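Local atomic coordinates of putative sulfatase yidJ (Bacteroides fragilis, PDB entry 2QZU), a protein that probably hydrolyses sulfate esters, as an arylsulfatase of the sulfatase family that is expected to depend on a bound metal ion, likely calcium. Residues 210-215 / 291-296; 338-343 / 366-371. All coordinates share one frame; numbering follows the deposited sequence.

Interaction 1: residues 210-215 / 291-296; sequences EYINGQ and GRIIEA
Ile212, in the last turn of helix 200-213, comes within 6.8 Å of Ala296, CA to CA, on helix 267-299. Ile212 points at the partner helix and divides its work between two branches. Its CG2, anti to the backbone N, lies 3.9 Å from the carbonyl O of Ala296 and 4.2 Å from the CB of the same residue. The other branch, CG1 and CD1, is extended (chi2 171°), which carries CD1 one helical turn back along the partner to end 3.7 Å from CG2 of Ile293. The two isoleucine side chains cross at about a right angle and touch through methyl groups. The Ala296 carbonyl bonds to Asn300 ND2 further along the chain. Behind the contact, Gln215 NE2 donates to Tyr211 O (3.2 Å) and also sits over one face of the Tyr211 ring, tying the turn that follows back onto the end of the helix. The pair of helices rests on the central sheet: Tyr211 reaches Phe222 and Leu224 of strand 222-228, Ile293 reaches Met228 of that strand, and Ala205 and Ile209 of helix 200-213 continue the apolar seam between the helices.

Interaction 2: residues 338-343 / 366-371; sequences MILSWP and LSMMGF
Met368, modelled as selenomethionine, rests its CE methyl against both Leu340 and Trp342, at the end of strand 338-341 and just beyond it, both pointing at the helix. The chain runs outward extended through chi2 (174°) and then bends at chi3 (71°), so that the methyl turns off the line of the side chain. CE lies 3.9 Å from CE3 of Trp342, on the benzo part of the indole, and 4.1 Å from CD2 of Leu340. The two approaches differ: Leu340 and Met368 reach toward each other and meet tip to tip, whereas Trp342 and Met368 slide past one another in opposite directions. The tryptophan consequently extends as far as the helix backbone, where its CH2 is 3.5 Å and its CZ3 3.6 Å from the carbonyl O of Met368. Helix 361-368 finishes here in a Schellman motif. Gly370 has positive phi (98°), Phe371 N binds Leu366 O at 2.8 Å, and Gly370 N binds Ser367 O at 3.1 Å. Strand 338-341 lies between 306-311 and 64-66 in the mixed sheet; helix 361-368 packs on the side that bears Leu340, while helix 54-61 meets Ile339 and Ser341. Leu389 of helix 385-390 touches both Trp342 and Met368, while Trp342 NE1 makes a weak hydrogen bond to Asn305 OD1. All three touching residues are buried and their side chains meet through carbon, so the join between helix and strand rests on shape and dispersion; the Met368 carbonyl, which meets the indole obliquely, is the one polar group in touch and may add a weak electrostatic term.

How the interactions relate
Interactions 1 and 2 illustrate one principle of the alpha/beta fold shared by sulfatases and alkaline phosphatases, a central mixed sheet with helices packed against it. Residues 210-215 and 291-296 join two helices to each other against strand 222-228, whereas 338-343 and 366-371 join a strand of the sheet directly to a helix. The centres are 18 Å apart and the nearest atoms about 6 Å, so the two do not touch; the sheet is what they have in common. Both are buried and largely apolar. Neither includes Ser76, the residue predicted to become the 3-oxoalanine that serves catalysis in related sulfatases, unmodified here.

Interaction 1: residues 210-215 / 291-296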
loop_
_atom_site.group_PDB
_atom_site.type_symbol
_atom_site.label_atom_id
_atom_site.label_comp_id
_atom_site.label_asym_id
_atom_site.label_seq_id
_atom_site.Cartn_x
_atom_site.Cartn_y
_atom_site.Cartn_z
ATOM N N GLU A 210 -19.543 22.421 11.292
ATOM C CA GLU A 210 -19.242 23.582 12.118
ATOM C C GLU A 210 -19.385 24.854 11.286
ATOM O O GLU A 210 -19.946 25.849 11.754
ATOM C CB GLU A 210 -17.829 23.485 12.691
ATOM C CG GLU A 210 -17.622 22.244 13.539
ATOM C CD GLU A 210 -16.276 22.220 14.227
ATOM O OE1 GLU A 210 -15.278 22.630 13.600
ATOM O OE2 GLU A 210 -16.216 21.776 15.392
ATOM N N TYR A 211 -18.888 24.822 10.053
ATOM C CA TYR A 211 -18.982 25.988 9.179
ATOM C C TYR A 211 -20.448 26.339 8.931
ATOM O O TYR A 211 -20.854 27.496 9.048
ATOM C CB TYR A 211 -18.304 25.712 7.835
ATOM C CG TYR A 211 -18.222 26.939 6.954
ATOM C CD1 TYR A 211 -17.256 27.915 7.180
ATOM C CD2 TYR A 211 -19.118 27.129 5.905
ATOM C CE1 TYR A 211 -17.180 29.053 6.381
ATOM C CE2 TYR A 211 -19.053 28.265 5.098
ATOM C CZ TYR A 211 -18.081 29.220 5.344
ATOM O OH TYR A 211 -18.000 30.344 4.552
ATOM N N ILE A 212 -21.236 25.327 8.588
ATOM C CA ILE A 212 -22.657 25.509 8.322
ATOM C C ILE A 212 -23.412 26.041 9.543
ATOM O O ILE A 212 -24.263 26.925 9.414
ATOM C CB ILE A 212 -23.286 24.183 7.835
ATOM C CG1 ILE A 212 -22.742 23.857 6.437
ATOM C CG2 ILE A 212 -24.800 24.293 7.818
ATOM C CD1 ILE A 212 -23.099 22.471 5.921
ATOM N N ASN A 213 -23.102 25.511 10.724
ATOM C CA ASN A 213 -23.752 25.970 11.949
ATOM C C ASN A 213 -23.509 27.471 12.114
ATOM O O ASN A 213 -24.394 28.209 12.547
ATOM C CB ASN A 213 -23.187 25.234 13.168
ATOM C CG ASN A 213 -23.641 23.785 13.252
ATOM O OD1 ASN A 213 -23.123 23.009 14.058
ATOM N ND2 ASN A 213 -24.611 23.413 12.428
ATOM N N GLY A 214 -22.304 27.908 11.758
ATOM C CA GLY A 214 -21.953 29.310 11.878
ATOM C C GLY A 214 -22.632 30.239 10.889
ATOM O O GLY A 214 -22.494 31.457 10.995
ATOM N N GLN A 215 -23.365 29.678 9.930
ATOM C CA GLN A 215 -24.053 30.482 8.922
ATOM C C GLN A 215 -25.547 30.587 9.224
ATOM O O GLN A 215 -26.301 31.197 8.464
ATOM C CB GLN A 215 -23.883 29.859 7.527
ATOM C CG GLN A 215 -22.453 29.513 7.130
ATOM C CD GLN A 215 -21.512 30.692 7.230
ATOM O OE1 GLN A 215 -21.769 31.756 6.670
ATOM N NE2 GLN A 215 -20.408 30.507 7.946
ATOM N N GLY A 291 -24.494 12.692 4.003
ATOM C CA GLY A 291 -25.754 12.736 4.727
ATOM C C GLY A 291 -25.664 13.628 5.954
ATOM O O GLY A 291 -26.618 14.333 6.294
ATOM N N ARG A 292 -24.516 13.601 6.624
ATOM C CA ARG A 292 -24.305 14.427 7.810
ATOM C C ARG A 292 -24.346 15.912 7.444
ATOM O O ARG A 292 -24.916 16.731 8.169
ATOM C CB ARG A 292 -22.955 14.099 8.447
ATOM C CG ARG A 292 -22.836 12.688 9.001
ATOM C CD ARG A 292 -21.424 12.461 9.522
ATOM N NE ARG A 292 -21.071 13.425 10.559
ATOM C CZ ARG A 292 -19.822 13.739 10.898
ATOM N NH1 ARG A 292 -18.798 13.170 10.274
ATOM N NH2 ARG A 292 -19.595 14.614 11.869
ATOM N N ILE A 293 -23.735 16.260 6.314
ATOM C CA ILE A 293 -23.715 17.652 5.861
ATOM C C ILE A 293 -25.118 18.130 5.499
ATOM O O ILE A 293 -25.527 19.235 5.872
ATOM C CB ILE A 293 -22.777 17.821 4.642
ATOM C CG1 ILE A 293 -21.343 17.454 5.041
ATOM C CG2 ILE A 293 -22.835 19.262 4.123
ATOM C CD1 ILE A 293 -20.367 17.393 3.865
ATOM N N ILE A 294 -25.861 17.298 4.777
ATOM C CA ILE A 294 -27.218 17.650 4.384
ATOM C C ILE A 294 -28.070 17.868 5.630
ATOM O O ILE A 294 -28.849 18.819 5.700
ATOM C CB ILE A 294 -27.863 16.537 3.530
ATOM C CG1 ILE A 294 -27.071 16.345 2.236
ATOM C CG2 ILE A 294 -29.315 16.888 3.223
ATOM C CD1 ILE A 294 -26.888 17.608 1.425
ATOM N N GLU A 295 -27.905 16.994 6.619
ATOM C CA GLU A 295 -28.667 17.103 7.860
ATOM C C GLU A 295 -28.377 18.421 8.569
ATOM O O GLU A 295 -29.275 19.028 9.151
ATOM C CB GLU A 295 -28.344 15.933 8.794
ATOM C CG GLU A 295 -29.182 15.910 10.061
ATOM C CD GLU A 295 -28.876 14.716 10.945
ATOM O OE1 GLU A 295 -29.006 13.570 10.464
ATOM O OE2 GLU A 295 -28.509 14.922 12.122
ATOM N N ALA A 296 -27.123 18.860 8.521
ATOM C CA ALA A 296 -26.737 20.118 9.154
ATOM C C ALA A 296 -27.436 21.270 8.443
ATOM O O ALA A 296 -27.908 22.214 9.083
ATOM C CB ALA A 296 -25.224 20.300 9.095
#

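Interaction 2: residues 338-343 / 366-371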
loop_
_atom_site.group_PDB
_atom_site.type_symbol
_atom_site.label_atom_id
_atom_site.label_comp_id
_atom_site.label_asym_id
_atom_site.label_seq_id
_atom_site.Cartn_x
_atom_site.Cartn_y
_atom_site.Cartn_z
HETATM N N MSE A 338 -23.585 13.583 -10.692
HETATM C CA MSE A 338 -23.933 14.991 -10.778
HETATM C C MSE A 338 -25.355 15.118 -10.265
HETATM O O MSE A 338 -26.318 14.978 -11.021
HETATM C CB MSE A 338 -23.843 15.461 -12.235
HETATM C CG MSE A 338 -24.192 16.912 -12.481
HETATM SE SE MSE A 338 -22.847 18.148 -11.856
HETATM C CE MSE A 338 -21.457 17.815 -13.186
ATOM N N ILE A 339 -25.469 15.349 -8.962
ATOM C CA ILE A 339 -26.753 15.502 -8.293
ATOM C C ILE A 339 -26.839 16.937 -7.791
ATOM O O ILE A 339 -25.904 17.440 -7.168
ATOM C CB ILE A 339 -26.869 14.543 -7.088
ATOM C CG1 ILE A 339 -26.751 13.093 -7.559
ATOM C CG2 ILE A 339 -28.202 14.754 -6.375
ATOM C CD1 ILE A 339 -26.704 12.091 -6.431
ATOM N N LEU A 340 -27.959 17.595 -8.062
ATOM C CA LEU A 340 -28.132 18.975 -7.640
ATOM C C LEU A 340 -29.519 19.200 -7.046
ATOM O O LEU A 340 -30.519 18.690 -7.555
ATOM C CB LEU A 340 -27.908 19.904 -8.839
ATOM C CG LEU A 340 -27.795 21.419 -8.633
ATOM C CD1 LEU A 340 -27.099 22.027 -9.839
ATOM C CD2 LEU A 340 -29.171 22.038 -8.434
ATOM N N SER A 341 -29.568 19.951 -5.953
ATOM C CA SER A 341 -30.833 20.260 -5.313
ATOM C C SER A 341 -30.881 21.739 -4.962
ATOM O O SER A 341 -29.859 22.360 -4.679
ATOM C CB SER A 341 -31.026 19.424 -4.041
ATOM O OG SER A 341 -30.107 19.797 -3.030
ATOM N N TRP A 342 -32.087 22.292 -5.005
ATOM C CA TRP A 342 -32.349 23.688 -4.675
ATOM C C TRP A 342 -33.870 23.740 -4.585
ATOM O O TRP A 342 -34.547 24.224 -5.494
ATOM C CB TRP A 342 -31.844 24.626 -5.780
ATOM C CG TRP A 342 -31.989 26.089 -5.424
ATOM C CD1 TRP A 342 -32.277 26.609 -4.193
ATOM C CD2 TRP A 342 -31.846 27.209 -6.308
ATOM N NE1 TRP A 342 -32.324 27.984 -4.255
ATOM C CE2 TRP A 342 -32.062 28.379 -5.542
ATOM C CE3 TRP A 342 -31.554 27.340 -7.675
ATOM C CZ2 TRP A 342 -31.997 29.663 -6.097
ATOM C CZ3 TRP A 342 -31.488 28.618 -8.225
ATOM C CH2 TRP A 342 -31.709 29.763 -7.434
ATOM N N PRO A 343 -34.424 23.215 -3.479
ATOM C CA PRO A 343 -35.866 23.165 -3.227
ATOM C C PRO A 343 -36.647 24.432 -3.562
ATOM O O PRO A 343 -37.705 24.365 -4.182
ATOM C CB PRO A 343 -35.939 22.809 -1.747
ATOM C CG PRO A 343 -34.750 21.924 -1.571
ATOM C CD PRO A 343 -33.676 22.687 -2.324
ATOM N N LEU A 366 -23.078 30.175 -11.444
ATOM C CA LEU A 366 -23.091 31.627 -11.307
ATOM C C LEU A 366 -24.368 32.246 -11.876
ATOM O O LEU A 366 -24.955 33.132 -11.257
ATOM C CB LEU A 366 -21.862 32.231 -11.991
ATOM C CG LEU A 366 -20.815 32.907 -11.097
ATOM C CD1 LEU A 366 -20.650 32.157 -9.791
ATOM C CD2 LEU A 366 -19.493 32.995 -11.851
ATOM N N SER A 367 -24.791 31.790 -13.053
ATOM C CA SER A 367 -26.013 32.317 -13.659
ATOM C C SER A 367 -27.226 31.901 -12.823
ATOM O O SER A 367 -28.132 32.700 -12.600
ATOM C CB SER A 367 -26.172 31.814 -15.101
ATOM O OG SER A 367 -25.244 32.445 -15.971
HETATM N N MSE A 368 -27.239 30.654 -12.358
HETATM C CA MSE A 368 -28.347 30.173 -11.534
HETATM C C MSE A 368 -28.457 30.998 -10.255
HETATM O O MSE A 368 -29.552 31.228 -9.742
HETATM C CB MSE A 368 -28.142 28.702 -11.145
HETATM C CG MSE A 368 -28.356 27.696 -12.259
HETATM SE SE MSE A 368 -27.868 25.913 -11.653
HETATM C CE MSE A 368 -29.349 25.604 -10.440
HETATM N N MSE A 369 -27.312 31.444 -9.749
HETATM C CA MSE A 369 -27.259 32.212 -8.510
HETATM C C MSE A 369 -27.586 33.693 -8.646
HETATM O O MSE A 369 -27.692 34.394 -7.641
HETATM C CB MSE A 369 -25.882 32.039 -7.869
HETATM C CG MSE A 369 -25.640 30.624 -7.380
HETATM SE SE MSE A 369 -23.813 30.241 -6.924
HETATM C CE MSE A 369 -23.950 28.311 -6.950
ATOM N N GLY A 370 -27.744 34.157 -9.883
ATOM C CA GLY A 370 -28.060 35.555 -10.119
ATOM C C GLY A 370 -26.863 36.423 -10.462
ATOM O O GLY A 370 -26.945 37.652 -10.398
ATOM N N PHE A 371 -25.752 35.797 -10.844
ATOM C CA PHE A 371 -24.542 36.545 -11.175
ATOM C C PHE A 371 -24.055 36.307 -12.604
ATOM O O PHE A 371 -22.852 36.263 -12.862
ATOM C CB PHE A 371 -23.433 36.189 -10.178
ATOM C CG PHE A 371 -23.781 36.510 -8.746
ATOM C CD1 PHE A 371 -24.033 37.822 -8.356
ATOM C CD2 PHE A 371 -23.886 35.499 -7.797
ATOM C CE1 PHE A 371 -24.386 38.124 -7.038
ATOM C CE2 PHE A 371 -24.239 35.789 -6.476
ATOM C CZ PHE A 371 -24.490 37.105 -6.097
#